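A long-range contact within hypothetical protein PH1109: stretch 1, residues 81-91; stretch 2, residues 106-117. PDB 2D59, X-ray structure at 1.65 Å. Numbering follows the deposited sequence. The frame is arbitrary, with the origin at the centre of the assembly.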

ATOM      1  N   VAL A  81      -2.505  -3.531  -0.437  1.00 19.65           N
ATOM      2  CA  VAL A  81      -1.471  -3.552   0.586  1.00 18.36           C
ATOM      3  C   VAL A  81      -0.376  -2.610   0.090  1.00 19.37           C
ATOM      4  O   VAL A  81       0.387  -2.933  -0.824  1.00 21.22           O
ATOM      5  CB  VAL A  81      -0.903  -4.966   0.796  1.00 21.25           C
ATOM      6  CG1 VAL A  81       0.204  -4.928   1.842  1.00 25.52           C
ATOM      7  CG2 VAL A  81      -2.012  -5.904   1.252  1.00 30.57           C
ATOM      8  N   ASP A  82      -0.327  -1.434   0.706  1.00 19.70           N
ATOM      9  CA  ASP A  82       0.611  -0.371   0.357  1.00 18.93           C
ATOM     10  C   ASP A  82       1.872  -0.493   1.206  1.00 19.18           C
ATOM     11  O   ASP A  82       1.854  -0.192   2.400  1.00 19.34           O
ATOM     12  CB  ASP A  82      -0.095   0.965   0.596  1.00 18.48           C
ATOM     13  CG  ASP A  82       0.630   2.134  -0.013  1.00 16.28           C
ATOM     14  OD1 ASP A  82       1.387   1.937  -0.984  1.00 18.93           O
ATOM     15  OD2 ASP A  82       0.413   3.262   0.479  1.00 19.06           O
ATOM     16  N   LEU A  83       2.967  -0.921   0.581  1.00 17.55           N
ATOM     17  CA  LEU A  83       4.231  -1.146   1.286  1.00 17.71           C
ATOM     18  C   LEU A  83       5.240  -0.005   1.369  1.00 16.73           C
ATOM     19  O   LEU A  83       5.651   0.557   0.357  1.00 18.15           O
ATOM     20  CB  LEU A  83       4.942  -2.356   0.678  1.00 18.25           C
ATOM     21  CG  LEU A  83       4.186  -3.685   0.603  1.00 21.68           C
ATOM     22  CD1 LEU A  83       4.938  -4.626  -0.325  1.00 25.23           C
ATOM     23  CD2 LEU A  83       4.034  -4.289   1.993  1.00 22.40           C
ATOM     24  N   PHE A  84       5.670   0.299   2.590  1.00 21.02           N
ATOM     25  CA  PHE A  84       6.661   1.341   2.825  1.00 23.62           C
ATOM     26  C   PHE A  84       7.927   0.769   3.465  1.00 29.04           C
ATOM     27  O   PHE A  84       8.839   1.515   3.824  1.00 36.25           O
ATOM     28  CB  PHE A  84       6.072   2.437   3.718  1.00 20.91           C
ATOM     29  CG  PHE A  84       5.134   3.364   2.998  1.00 18.93           C
ATOM     30  CD1 PHE A  84       5.622   4.479   2.321  1.00 18.83           C
ATOM     31  CD2 PHE A  84       3.765   3.110   2.976  1.00 19.48           C
ATOM     32  CE1 PHE A  84       4.756   5.331   1.630  1.00 16.04           C
ATOM     33  CE2 PHE A  84       2.893   3.953   2.288  1.00 21.09           C
ATOM     34  CZ  PHE A  84       3.390   5.064   1.616  1.00 15.77           C
ATOM     35  N   VAL A  85       7.989  -0.554   3.590  1.00 23.68           N
ATOM     36  CA  VAL A  85       9.145  -1.209   4.203  1.00 26.63           C
ATOM     37  C   VAL A  85      10.239  -1.632   3.220  1.00 27.73           C
ATOM     38  O   VAL A  85      10.019  -1.700   2.010  1.00 27.66           O
ATOM     39  CB  VAL A  85       8.711  -2.448   5.021  1.00 23.77           C
ATOM     40  CG1 VAL A  85       7.774  -2.022   6.143  1.00 27.95           C
ATOM     41  CG2 VAL A  85       8.033  -3.471   4.117  1.00 24.37           C
ATOM     42  N   LYS A  86      11.421  -1.918   3.762  1.00 28.37           N
ATOM     43  CA  LYS A  86      12.575  -2.323   2.964  1.00 30.49           C
ATOM     44  C   LYS A  86      12.271  -3.577   2.156  1.00 26.20           C
ATOM     45  O   LYS A  86      11.506  -4.434   2.588  1.00 28.42           O
ATOM     46  CB  LYS A  86      13.780  -2.580   3.877  1.00 32.87           C
ATOM     47  CG  LYS A  86      13.867  -1.635   5.065  1.00 41.23           C
ATOM     48  CD  LYS A  86      13.798  -0.177   4.639  1.00 46.11           C
ATOM     49  CE  LYS A  86      13.529   0.723   5.837  1.00 51.41           C
ATOM     50  NZ  LYS A  86      12.258   0.344   6.528  1.00 48.86           N
ATOM     51  N   PRO A  87      12.879  -3.700   0.966  1.00 28.87           N
ATOM     52  CA  PRO A  87      12.672  -4.855   0.089  1.00 26.38           C
ATOM     53  C   PRO A  87      12.742  -6.206   0.801  1.00 29.17           C
ATOM     54  O   PRO A  87      11.897  -7.071   0.586  1.00 26.02           O
ATOM     55  CB  PRO A  87      13.776  -4.692  -0.950  1.00 28.19           C
ATOM     56  CG  PRO A  87      13.876  -3.208  -1.083  1.00 28.45           C
ATOM     57  CD  PRO A  87      13.837  -2.755   0.364  1.00 29.66           C
ATOM     58  N   LYS A  88      13.750  -6.373   1.649  1.00 31.93           N
ATOM     59  CA  LYS A  88      13.950  -7.622   2.374  1.00 36.14           C
ATOM     60  C   LYS A  88      12.800  -7.966   3.318  1.00 35.53           C
ATOM     61  O   LYS A  88      12.650  -9.119   3.725  1.00 39.26           O
ATOM     62  CB  LYS A  88      15.258  -7.556   3.168  1.00 40.40           C
ATOM     63  CG  LYS A  88      15.733  -8.894   3.712  1.00 49.01           C
ATOM     64  CD  LYS A  88      16.136  -9.837   2.586  1.00 52.50           C
ATOM     65  CE  LYS A  88      16.646 -11.162   3.126  1.00 53.41           C
ATOM     66  NZ  LYS A  88      17.091 -12.073   2.035  1.00 56.76           N
ATOM     67  N   LEU A  89      11.985  -6.972   3.661  1.00 33.49           N
ATOM     68  CA  LEU A  89      10.869  -7.190   4.575  1.00 31.05           C
ATOM     69  C   LEU A  89       9.509  -7.312   3.893  1.00 30.36           C
ATOM     70  O   LEU A  89       8.518  -7.653   4.539  1.00 26.61           O
ATOM     71  CB  LEU A  89      10.814  -6.057   5.601  1.00 35.89           C
ATOM     72  CG  LEU A  89      12.077  -5.840   6.438  1.00 42.03           C
ATOM     73  CD1 LEU A  89      11.901  -4.613   7.321  1.00 41.35           C
ATOM     74  CD2 LEU A  89      12.355  -7.078   7.277  1.00 41.39           C
ATOM     75  N   THR A  90       9.453  -7.041   2.593  1.00 27.79           N
ATOM     76  CA  THR A  90       8.189  -7.116   1.875  1.00 27.54           C
ATOM     77  C   THR A  90       7.658  -8.535   1.706  1.00 28.94           C
ATOM     78  O   THR A  90       6.448  -8.738   1.614  1.00 27.94           O
ATOM     79  CB  THR A  90       8.294  -6.463   0.484  1.00 25.05           C
ATOM     80  OG1 THR A  90       9.226  -7.190  -0.325  1.00 24.54           O
ATOM     81  CG2 THR A  90       8.753  -5.017   0.617  1.00 22.80           C
ATOM     82  N   MET A  91       8.554  -9.518   1.662  1.00 27.51           N
ATOM     83  CA  MET A  91       8.128 -10.903   1.497  1.00 30.05           C
ATOM     84  C   MET A  91       7.136 -11.311   2.582  1.00 27.10           C
ATOM     85  O   MET A  91       6.073 -11.853   2.291  1.00 27.49           O
ATOM     86  CB  MET A  91       9.336 -11.842   1.526  1.00 33.84           C
ATOM     87  CG  MET A  91       8.974 -13.314   1.391  1.00 31.76           C
ATOM     88  SD  MET A  91       8.046 -13.690  -0.114  1.00 37.89           S
ATOM     89  CE  MET A  91       9.383 -14.104  -1.240  1.00 32.19           C
TER
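Stretch 2 106-117: WFQYNTYNREAS

Stretch 2 lies alongside stretch 1 in the same direction, first as a neighbouring parallel β-strand and then, past a turn, as a loop and the start of a helix packed against the start of the helix of stretch 1. The two segments bury 711 Å² between them, both sides summed.

Stretch 2 enters in extended conformation at W106 and F107. D82 pairs with W106 (CA to CA 4.7 Å) and L83 with F107 (CA to CA 5.2 Å). In the manner of parallel strands, W106 uses both of its backbone polar groups on residues two apart: its N donates to V81 O at 2.8 Å, and its O accepts from L83 N, also at 2.8 Å, both nearly linear. Q108 N continues the ladder with a longer bond to L83 O, 3.2 Å.

The side chains alternate between the sheet faces. D82 and W106 share one face, where D82 OD1 lies 3.4 Å from W106 CD1, oblique to the indole. L83 and F107 share the other; L83 CD1 sits over the face of the F107 ring, 4.0 Å from its centroid and 3.6 Å from CE1. F107 adopts the m rotamer, and its ring also meets T90, whose OG1 lies near the ring plane at the edge, 3.8 Å from CE1.

Beyond the strand, Q108 (phi/psi -73/175°) points its CB toward stretch 1. Its NE2 donates to D82 OD1 at 2.7 Å, while its CG rests over the F84 ring, 3.6 Å from the centroid. The side chain thus joins a polar and an aromatic contact. A type II turn from Q108 to T111 follows, with N110 in a left-handed conformation (58/38°); T111 OG1 donates to Q108 O at 2.7 Å within it. T111 then comes up against the loop of stretch 1: its CB is 3.2 Å from V85 O, a carbonyl buried here without a polar partner, and its CG2 is 3.7 Å from L83 O.

P87 and T111 approach to 4.5 Å between CA atoms, with P87 CA making a CA-H...O contact to T111 O at 3.3 Å. N113, at the N-cap position, leads into the helix of stretch 2, and its CB lies 3.4 Å from P87 O. T90, in the p rotamer, donates from OG1 to P87 O at 2.8 Å; that same OG1 touches A116 CB at 3.4 Å. At the far end M91 packs on the new helix, its CB 4.2 Å from A116 CB and its CE 3.7 Å from E115 O.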

ATOM      1  N   TRP A 106       1.046  -2.954  -3.562  1.00 18.47           N
ATOM      2  CA  TRP A 106       1.614  -1.715  -4.062  1.00 17.00           C
ATOM      3  C   TRP A 106       2.971  -1.430  -3.429  1.00 16.21           C
ATOM      4  O   TRP A 106       3.054  -1.116  -2.244  1.00 18.68           O
ATOM      5  CB  TRP A 106       0.643  -0.565  -3.777  1.00 17.02           C
ATOM      6  CG  TRP A 106       1.007   0.737  -4.427  1.00 17.55           C
ATOM      7  CD1 TRP A 106       2.181   1.421  -4.291  1.00 18.20           C
ATOM      8  CD2 TRP A 106       0.179   1.529  -5.290  1.00 15.10           C
ATOM      9  NE1 TRP A 106       2.136   2.588  -5.012  1.00 16.78           N
ATOM     10  CE2 TRP A 106       0.919   2.683  -5.633  1.00 15.78           C
ATOM     11  CE3 TRP A 106      -1.118   1.381  -5.800  1.00 15.93           C
ATOM     12  CZ2 TRP A 106       0.409   3.680  -6.472  1.00 17.28           C
ATOM     13  CZ3 TRP A 106      -1.627   2.376  -6.634  1.00 18.03           C
ATOM     14  CH2 TRP A 106      -0.862   3.511  -6.959  1.00 17.12           C
ATOM     15  N   PHE A 107       4.030  -1.549  -4.228  1.00 17.01           N
ATOM     16  CA  PHE A 107       5.389  -1.290  -3.766  1.00 17.71           C
ATOM     17  C   PHE A 107       5.719   0.190  -3.935  1.00 20.48           C
ATOM     18  O   PHE A 107       5.824   0.688  -5.057  1.00 18.10           O
ATOM     19  CB  PHE A 107       6.390  -2.120  -4.576  1.00 17.94           C
ATOM     20  CG  PHE A 107       6.351  -3.597  -4.276  1.00 16.72           C
ATOM     21  CD1 PHE A 107       7.145  -4.141  -3.268  1.00 18.20           C
ATOM     22  CD2 PHE A 107       5.532  -4.445  -5.013  1.00 19.37           C
ATOM     23  CE1 PHE A 107       7.125  -5.511  -3.004  1.00 17.65           C
ATOM     24  CE2 PHE A 107       5.505  -5.819  -4.757  1.00 19.49           C
ATOM     25  CZ  PHE A 107       6.305  -6.350  -3.750  1.00 20.98           C
ATOM     26  N   GLN A 108       5.875   0.897  -2.822  1.00 16.13           N
ATOM     27  CA  GLN A 108       6.218   2.312  -2.870  1.00 18.07           C
ATOM     28  C   GLN A 108       7.689   2.419  -3.285  1.00 17.70           C
ATOM     29  O   GLN A 108       8.381   1.408  -3.412  1.00 20.29           O
ATOM     30  CB  GLN A 108       6.004   2.952  -1.496  1.00 15.95           C
ATOM     31  CG  GLN A 108       4.547   3.053  -1.050  1.00 15.99           C
ATOM     32  CD  GLN A 108       3.846   4.292  -1.576  1.00 17.73           C
ATOM     33  OE1 GLN A 108       4.435   5.374  -1.635  1.00 22.54           O
ATOM     34  NE2 GLN A 108       2.576   4.148  -1.932  1.00 13.56           N
ATOM     35  N   TYR A 109       8.164   3.639  -3.494  1.00 19.62           N
ATOM     36  CA  TYR A 109       9.546   3.855  -3.907  1.00 21.49           C
ATOM     37  C   TYR A 109      10.575   3.162  -3.011  1.00 23.28           C
ATOM     38  O   TYR A 109      10.472   3.189  -1.784  1.00 24.42           O
ATOM     39  CB  TYR A 109       9.844   5.357  -3.966  1.00 24.52           C
ATOM     40  CG  TYR A 109       9.037   6.097  -5.012  1.00 25.05           C
ATOM     41  CD1 TYR A 109       9.048   5.686  -6.343  1.00 30.52           C
ATOM     42  CD2 TYR A 109       8.270   7.215  -4.673  1.00 29.36           C
ATOM     43  CE1 TYR A 109       8.318   6.366  -7.313  1.00 30.31           C
ATOM     44  CE2 TYR A 109       7.535   7.904  -5.641  1.00 30.39           C
ATOM     45  CZ  TYR A 109       7.567   7.472  -6.958  1.00 33.26           C
ATOM     46  OH  TYR A 109       6.860   8.150  -7.928  1.00 37.98           O
ATOM     47  N   ASN A 110      11.558   2.535  -3.650  1.00 24.48           N
ATOM     48  CA  ASN A 110      12.647   1.847  -2.963  1.00 26.27           C
ATOM     49  C   ASN A 110      12.223   0.728  -2.014  1.00 25.60           C
ATOM     50  O   ASN A 110      12.825   0.552  -0.955  1.00 25.74           O
ATOM     51  CB  ASN A 110      13.498   2.863  -2.195  1.00 33.84           C
ATOM     52  CG  ASN A 110      14.034   3.969  -3.085  1.00 41.25           C
ATOM     53  OD1 ASN A 110      13.269   4.746  -3.656  1.00 53.00           O
ATOM     54  ND2 ASN A 110      15.353   4.044  -3.208  1.00 48.51           N
ATOM     55  N   THR A 111      11.198  -0.029  -2.391  1.00 21.20           N
ATOM     56  CA  THR A 111      10.729  -1.135  -1.558  1.00 20.10           C
ATOM     57  C   THR A 111      10.596  -2.425  -2.366  1.00 20.74           C
ATOM     58  O   THR A 111      10.378  -3.498  -1.804  1.00 22.62           O
ATOM     59  CB  THR A 111       9.337  -0.845  -0.952  1.00 22.30           C
ATOM     60  OG1 THR A 111       8.344  -0.921  -1.983  1.00 18.95           O
ATOM     61  CG2 THR A 111       9.295   0.538  -0.332  1.00 19.82           C
ATOM     62  N   TYR A 112      10.734  -2.325  -3.682  1.00 21.27           N
ATOM     63  CA  TYR A 112      10.559  -3.491  -4.539  1.00 21.78           C
ATOM     64  C   TYR A 112      11.559  -4.637  -4.387  1.00 23.23           C
ATOM     65  O   TYR A 112      12.772  -4.431  -4.342  1.00 24.80           O
ATOM     66  CB  TYR A 112      10.504  -3.049  -6.003  1.00 16.84           C
ATOM     67  CG  TYR A 112       9.939  -4.100  -6.923  1.00 21.91           C
ATOM     68  CD1 TYR A 112      10.774  -4.976  -7.620  1.00 21.94           C
ATOM     69  CD2 TYR A 112       8.561  -4.228  -7.088  1.00 22.50           C
ATOM     70  CE1 TYR A 112      10.246  -5.953  -8.464  1.00 19.92           C
ATOM     71  CE2 TYR A 112       8.023  -5.197  -7.925  1.00 17.95           C
ATOM     72  CZ  TYR A 112       8.869  -6.054  -8.611  1.00 18.18           C
ATOM     73  OH  TYR A 112       8.321  -6.997  -9.451  1.00 23.72           O
ATOM     74  N   ASN A 113      11.018  -5.850  -4.312  1.00 21.84           N
ATOM     75  CA  ASN A 113      11.796  -7.082  -4.200  1.00 21.85           C
ATOM     76  C   ASN A 113      11.154  -8.023  -5.214  1.00 22.89           C
ATOM     77  O   ASN A 113       9.959  -8.303  -5.126  1.00 23.74           O
ATOM     78  CB  ASN A 113      11.670  -7.680  -2.794  1.00 25.33           C
ATOM     79  CG  ASN A 113      12.404  -9.002  -2.657  1.00 26.24           C
ATOM     80  OD1 ASN A 113      13.604  -9.038  -2.383  1.00 36.52           O
ATOM     81  ND2 ASN A 113      11.689 -10.097  -2.866  1.00 26.18           N
ATOM     82  N   ARG A 114      11.931  -8.512  -6.178  1.00 22.24           N
ATOM     83  CA  ARG A 114      11.363  -9.382  -7.203  1.00 24.50           C
ATOM     84  C   ARG A 114      10.816 -10.711  -6.695  1.00 25.07           C
ATOM     85  O   ARG A 114       9.841 -11.226  -7.236  1.00 25.24           O
ATOM     86  CB  ARG A 114      12.377  -9.641  -8.324  1.00 28.82           C
ATOM     87  CG  ARG A 114      13.578 -10.478  -7.938  1.00 25.13           C
ATOM     88  CD  ARG A 114      14.374 -10.851  -9.186  1.00 37.35           C
ATOM     89  NE  ARG A 114      13.604 -11.721 -10.075  1.00 31.12           N
ATOM     90  CZ  ARG A 114      13.353 -13.003  -9.827  1.00 37.80           C
ATOM     91  NH1 ARG A 114      12.641 -13.726 -10.681  1.00 39.13           N
ATOM     92  NH2 ARG A 114      13.826 -13.567  -8.726  1.00 40.51           N
ATOM     93  N   GLU A 115      11.433 -11.269  -5.660  1.00 27.64           N
ATOM     94  CA  GLU A 115      10.966 -12.541  -5.119  1.00 26.96           C
ATOM     95  C   GLU A 115       9.586 -12.389  -4.482  1.00 28.04           C
ATOM     96  O   GLU A 115       8.693 -13.205  -4.711  1.00 28.66           O
ATOM     97  CB  GLU A 115      11.972 -13.071  -4.093  1.00 27.76           C
ATOM     98  CG  GLU A 115      13.309 -13.468  -4.701  1.00 39.53           C
ATOM     99  CD  GLU A 115      13.228 -14.758  -5.495  1.00 48.25           C
ATOM    100  OE1 GLU A 115      13.123 -15.836  -4.876  1.00 55.50           O
ATOM    101  OE2 GLU A 115      13.261 -14.697  -6.740  1.00 56.68           O
ATOM    102  N   ALA A 116       9.414 -11.338  -3.686  1.00 25.95           N
ATOM    103  CA  ALA A 116       8.138 -11.077  -3.027  1.00 21.57           C
ATOM    104  C   ALA A 116       7.063 -10.766  -4.066  1.00 26.05           C
ATOM    105  O   ALA A 116       5.920 -11.210  -3.949  1.00 26.12           O
ATOM    106  CB  ALA A 116       8.283  -9.913  -2.057  1.00 19.83           C
ATOM    107  N   SER A 117       7.436 -10.001  -5.086  1.00 25.23           N
ATOM    108  CA  SER A 117       6.506  -9.636  -6.148  1.00 23.25           C
ATOM    109  C   SER A 117       6.083 -10.867  -6.938  1.00 25.09           C
ATOM    110  O   SER A 117       4.918 -11.010  -7.307  1.00 24.35           O
ATOM    111  CB  SER A 117       7.158  -8.625  -7.094  1.00 22.43           C
ATOM    112  OG  SER A 117       6.293  -8.298  -8.166  1.00 29.20           O
TER